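Local coordinates for protein glycosyl transferase (PDB 5TZJ) that belongs to the family 2 glycosyl transferases and holds uridine-diphosphate-N-acetylglucosamine in a pocket beside its central mixed beta-sheet, at residues Val38-Thr43 with Ser62-Asn67. Numbering follows the deposited sequence.
With UD1 (uridine-diphosphate-N-acetylglucosamine), chain C.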
ATOM      1  N   VAL A  38      -4.344 -16.145 -11.475  1.00 31.41           N
ATOM      2  CA  VAL A  38      -5.614 -15.708 -12.021  1.00 29.61           C
ATOM      3  C   VAL A  38      -5.347 -14.669 -13.103  1.00 28.43           C
ATOM      4  O   VAL A  38      -4.794 -13.593 -12.839  1.00 26.91           O
ATOM      5  CB  VAL A  38      -6.554 -15.158 -10.947  1.00 30.99           C
ATOM      6  CG1 VAL A  38      -7.917 -14.750 -11.610  1.00 31.85           C
ATOM      7  CG2 VAL A  38      -6.744 -16.203  -9.903  1.00 28.18           C
ATOM      8  N   ASP A  39      -5.762 -14.983 -14.327  1.00 29.79           N
ATOM      9  CA  ASP A  39      -5.457 -14.143 -15.470  1.00 28.47           C
ATOM     10  C   ASP A  39      -6.634 -13.206 -15.722  1.00 30.32           C
ATOM     11  O   ASP A  39      -7.780 -13.658 -15.897  1.00 30.40           O
ATOM     12  CB  ASP A  39      -5.171 -14.997 -16.720  1.00 30.07           C
ATOM     13  CG  ASP A  39      -4.858 -14.139 -17.927  1.00 30.35           C
ATOM     14  OD1 ASP A  39      -3.711 -13.602 -18.000  1.00 31.94           O
ATOM     15  OD2 ASP A  39      -5.765 -13.976 -18.777  1.00 31.97           O
ATOM     16  N   ASP A  40      -6.352 -11.917 -15.751  1.00 26.85           N
ATOM     17  CA  ASP A  40      -7.398 -10.902 -15.904  1.00 28.03           C
ATOM     18  C   ASP A  40      -7.735 -10.679 -17.377  1.00 30.53           C
ATOM     19  O   ASP A  40      -7.670  -9.554 -17.898  1.00 31.92           O
ATOM     20  CB  ASP A  40      -6.964  -9.602 -15.233  1.00 29.63           C
ATOM     21  CG  ASP A  40      -8.143  -8.771 -14.760  1.00 33.48           C
ATOM     22  OD1 ASP A  40      -9.302  -9.143 -15.115  1.00 31.60           O
ATOM     23  OD2 ASP A  40      -7.905  -7.734 -14.066  1.00 30.80           O
ATOM     24  N   CYS A  41      -8.094 -11.779 -18.042  1.00 29.77           N
ATOM     25  CA  CYS A  41      -8.552 -11.779 -19.437  1.00 30.32           C
ATOM     26  C   CYS A  41      -7.473 -11.240 -20.383  1.00 33.07           C
ATOM     27  O   CYS A  41      -7.701 -10.307 -21.158  1.00 32.39           O
ATOM     28  CB  CYS A  41      -9.853 -10.995 -19.592  1.00 30.97           C
ATOM     29  SG  CYS A  41     -10.760 -11.508 -21.106  1.00 39.39           S
ATOM     30  N   SER A  42      -6.287 -11.845 -20.317  1.00 31.34           N
ATOM     31  CA  SER A  42      -5.216 -11.511 -21.248  1.00 33.10           C
ATOM     32  C   SER A  42      -5.602 -11.877 -22.672  1.00 36.51           C
ATOM     33  O   SER A  42      -6.344 -12.844 -22.913  1.00 36.09           O
ATOM     34  CB  SER A  42      -3.922 -12.247 -20.872  1.00 34.33           C
ATOM     35  OG  SER A  42      -3.456 -11.744 -19.619  1.00 30.70           O
ATOM     36  N   THR A  43      -5.088 -11.092 -23.626  1.00 35.71           N
ATOM     37  CA  THR A  43      -5.216 -11.450 -25.032  1.00 38.81           C
ATOM     38  C   THR A  43      -3.928 -11.998 -25.625  1.00 40.33           C
ATOM     39  O   THR A  43      -3.924 -12.378 -26.797  1.00 44.13           O
ATOM     40  CB  THR A  43      -5.673 -10.242 -25.850  1.00 41.80           C
ATOM     41  OG1 THR A  43      -4.742  -9.166 -25.639  1.00 40.77           O
ATOM     42  CG2 THR A  43      -7.088  -9.801 -25.417  1.00 39.04           C
ATOM     43  N   SER A  62      -6.728 -20.002 -13.528  1.00 35.93           N
ATOM     44  CA  SER A  62      -8.038 -19.725 -14.073  1.00 39.12           C
ATOM     45  C   SER A  62      -7.967 -18.353 -14.722  1.00 36.05           C
ATOM     46  O   SER A  62      -6.965 -17.634 -14.594  1.00 32.44           O
ATOM     47  CB  SER A  62      -9.113 -19.791 -12.995  1.00 44.49           C
ATOM     48  OG  SER A  62      -8.886 -18.784 -12.033  1.00 42.72           O
ATOM     49  N   GLN A  63      -9.028 -18.005 -15.451  1.00 32.23           N
ATOM     50  CA  GLN A  63      -9.031 -16.760 -16.196  1.00 32.80           C
ATOM     51  C   GLN A  63     -10.407 -16.127 -16.117  1.00 34.96           C
ATOM     52  O   GLN A  63     -11.415 -16.809 -16.336  1.00 36.02           O
ATOM     53  CB  GLN A  63      -8.642 -17.002 -17.665  1.00 35.19           C
ATOM     54  CG  GLN A  63      -8.756 -15.782 -18.579  1.00 31.94           C
ATOM     55  CD  GLN A  63      -8.419 -16.132 -20.023  1.00 37.78           C
ATOM     56  OE1 GLN A  63      -9.167 -16.866 -20.687  1.00 43.61           O
ATOM     57  NE2 GLN A  63      -7.288 -15.627 -20.518  1.00 36.09           N
ATOM     58  N   LEU A  64     -10.439 -14.828 -15.814  1.00 32.37           N
ATOM     59  CA  LEU A  64     -11.694 -14.095 -15.793  1.00 30.75           C
ATOM     60  C   LEU A  64     -12.159 -13.822 -17.217  1.00 35.59           C
ATOM     61  O   LEU A  64     -11.357 -13.574 -18.124  1.00 32.94           O
ATOM     62  CB  LEU A  64     -11.544 -12.769 -15.047  1.00 30.48           C
ATOM     63  CG  LEU A  64     -10.888 -12.850 -13.664  1.00 35.52           C
ATOM     64  CD1 LEU A  64     -10.927 -11.466 -12.971  1.00 34.68           C
ATOM     65  CD2 LEU A  64     -11.588 -13.926 -12.812  1.00 36.35           C
ATOM     66  N   GLU A  65     -13.470 -13.834 -17.398  1.00 36.98           N
ATOM     67  CA  GLU A  65     -14.046 -13.678 -18.724  1.00 39.95           C
ATOM     68  C   GLU A  65     -13.953 -12.257 -19.263  1.00 39.25           C
ATOM     69  O   GLU A  65     -14.208 -12.054 -20.451  1.00 40.33           O
ATOM     70  CB  GLU A  65     -15.499 -14.112 -18.685  1.00 41.94           C
ATOM     71  CG  GLU A  65     -16.356 -13.202 -17.856  1.00 43.93           C
ATOM     72  CD  GLU A  65     -17.825 -13.493 -18.073  1.00 52.83           C
ATOM     73  OE1 GLU A  65     -18.677 -12.707 -17.575  1.00 54.32           O
ATOM     74  OE2 GLU A  65     -18.113 -14.509 -18.759  1.00 56.49           O
ATOM     75  N   THR A  66     -13.613 -11.269 -18.434  1.00 37.40           N
ATOM     76  CA  THR A  66     -13.405  -9.931 -18.961  1.00 35.52           C
ATOM     77  C   THR A  66     -12.437  -9.208 -18.026  1.00 33.39           C
ATOM     78  O   THR A  66     -12.340  -9.548 -16.843  1.00 34.63           O
ATOM     79  CB  THR A  66     -14.740  -9.200 -19.105  1.00 37.21           C
ATOM     80  OG1 THR A  66     -14.618  -8.147 -20.082  1.00 39.93           O
ATOM     81  CG2 THR A  66     -15.227  -8.659 -17.780  1.00 32.39           C
ATOM     82  N   ASN A  67     -11.701  -8.222 -18.555  1.00 28.60           N
ATOM     83  CA  ASN A  67     -10.670  -7.590 -17.736  1.00 29.03           C
ATOM     84  C   ASN A  67     -11.301  -6.805 -16.581  1.00 30.29           C
ATOM     85  O   ASN A  67     -12.172  -5.962 -16.786  1.00 29.89           O
ATOM     86  CB  ASN A  67      -9.772  -6.683 -18.569  1.00 31.89           C
ATOM     87  CG  ASN A  67      -8.773  -5.932 -17.689  1.00 33.73           C
ATOM     88  OD1 ASN A  67      -9.023  -4.787 -17.284  1.00 34.32           O
ATOM     89  ND2 ASN A  67      -7.698  -6.620 -17.288  1.00 30.05           N
TER
HETATM   90  C1' UD1 C 401       2.299  -1.567  -7.770  1.00 53.83           C
HETATM   91  C2' UD1 C 401       2.205  -2.541  -6.601  1.00 53.20           C
HETATM   92  C3' UD1 C 401       1.153  -3.536  -6.961  1.00 49.49           C
HETATM   93  C4' UD1 C 401      -0.149  -2.819  -6.876  1.00 45.50           C
HETATM   94  C5' UD1 C 401      -0.211  -1.837  -8.047  1.00 47.92           C
HETATM   95  C6' UD1 C 401      -1.486  -1.046  -8.010  1.00 46.01           C
HETATM   96  C7' UD1 C 401       4.413  -2.560  -5.408  1.00 51.57           C
HETATM   97  C8' UD1 C 401       4.015  -1.257  -4.738  1.00 52.02           C
HETATM   98  N2' UD1 C 401       3.521  -3.190  -6.348  1.00 51.45           N
HETATM   99  O1' UD1 C 401       2.758  -2.298  -8.846  1.00 51.77           O
HETATM  100  O3' UD1 C 401       1.207  -4.728  -6.127  1.00 47.84           O
HETATM  101  O4' UD1 C 401      -1.216  -3.746  -6.922  1.00 46.38           O
HETATM  102  O5' UD1 C 401       0.954  -0.910  -8.001  1.00 53.01           O
HETATM  103  O6' UD1 C 401      -1.745  -0.626  -6.692  1.00 43.70           O
HETATM  104  O7' UD1 C 401       5.457  -3.064  -5.192  1.00 53.41           O
HETATM  105  N1  UD1 C 401      -2.990  -6.736 -13.207  1.00 32.82           N
HETATM  106  C2  UD1 C 401      -4.290  -7.459 -13.310  1.00 30.65           C
HETATM  107  N3  UD1 C 401      -5.446  -6.846 -14.036  1.00 27.32           N
HETATM  108  C4  UD1 C 401      -5.280  -5.523 -14.629  1.00 31.60           C
HETATM  109  C5  UD1 C 401      -3.978  -4.788 -14.500  1.00 33.91           C
HETATM  110  C6  UD1 C 401      -2.841  -5.409 -13.780  1.00 35.71           C
HETATM  111  O2  UD1 C 401      -4.399  -8.520 -12.824  1.00 30.50           O
HETATM  112  O4  UD1 C 401      -6.196  -5.037 -15.207  1.00 28.67           O
HETATM  113  C1B UD1 C 401      -1.923  -7.338 -12.450  1.00 34.79           C
HETATM  114  C2B UD1 C 401      -0.461  -7.266 -13.159  1.00 33.95           C
HETATM  115  O2' UD1 C 401      -0.348  -8.371 -14.141  1.00 31.68           O
HETATM  116  C3B UD1 C 401       0.396  -7.332 -12.141  1.00 30.75           C
HETATM  117  C4B UD1 C 401      -0.323  -6.688 -10.938  1.00 34.18           C
HETATM  118  O4B UD1 C 401      -1.815  -6.648 -11.316  1.00 33.51           O
HETATM  119  O3B UD1 C 401       0.664  -8.758 -11.733  1.00 30.57           O
HETATM  120  C5B UD1 C 401       0.077  -5.351 -10.648  1.00 36.94           C
HETATM  121  O5B UD1 C 401      -0.147  -4.537 -11.767  1.00 36.07           O
HETATM  122  PA  UD1 C 401       1.130  -3.624 -12.275  1.00 42.78           P
HETATM  123  O1A UD1 C 401       0.846  -3.047 -13.638  1.00 41.20           O
HETATM  124  O2A UD1 C 401       2.396  -4.461 -12.271  1.00 42.52           O
HETATM  125  O3A UD1 C 401       1.247  -2.442 -11.104  1.00 48.33           O
HETATM  126  PB  UD1 C 401       2.615  -1.812 -10.421  1.00 48.63           P
HETATM  127  O1B UD1 C 401       3.892  -2.203 -11.131  1.00 48.78           O
HETATM  128  O2B UD1 C 401       2.361  -0.326 -10.619  1.00 47.96           O
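With CG trans to the main-chain nitrogen in both Asp-39 (chi1 180°) and Gln-63 (chi1 174°), the two side chains run side by side from paired positions on neighbouring parallel strands, and the extended glutamine brings NE2 to the aspartate carboxylate. The strands are 33-39 and 59-63, joined through helix 46-51 in a beta-alpha-beta unit of the Rossmann-like region of this family 2 glycosyl transferase. Gln-63 NE2 donates to Asp-39 OD2 at 2.8 Å, nearly straight, lying in the plane of its own amide but above that of the carboxylate. The backbone nitrogen of Ser-42 reaches the same oxygen from the opposite face, closing an Asx motif. Two donors thus grip OD2, while OD1 is hydrogen-bonded to Thr-9 OG1; together these bonds fix the rotation of the carboxylate and shape the turn after the strand.

Between the main chains, Asp-39 N donates to Ser-62 O (2.9 Å) and Leu-64 N to Asp-39 O (2.9 Å), the regular parallel ladder. On the other sheet face, Val-38 CG1 packs against Leu-64 CD2 at 3.9 Å, beneath helix 72-81. Beyond the strand ends, Cys-41 places CB 3.3 Å from Leu-64 O, tucked into the bend of residues 64-67.

Asp-40 and Asn-67, whose side chains cross at about a right angle, each give a side chain to the uracil end of the ligand pocket. Asp-40 OD1 accepts from Ser-68 N, and Asn-67 OD1 from Gly-69 N, second-shell bonds that orient both groups. Asp-40 OD2 accepts a hydrogen bond from N3 of the uracil, 2.6 Å away. Asn-67 ND2 spends its two hydrogens on different acceptors, one on a lone pair of Asp-40 O and the other on uracil O4, each 3.0 Å from ND2.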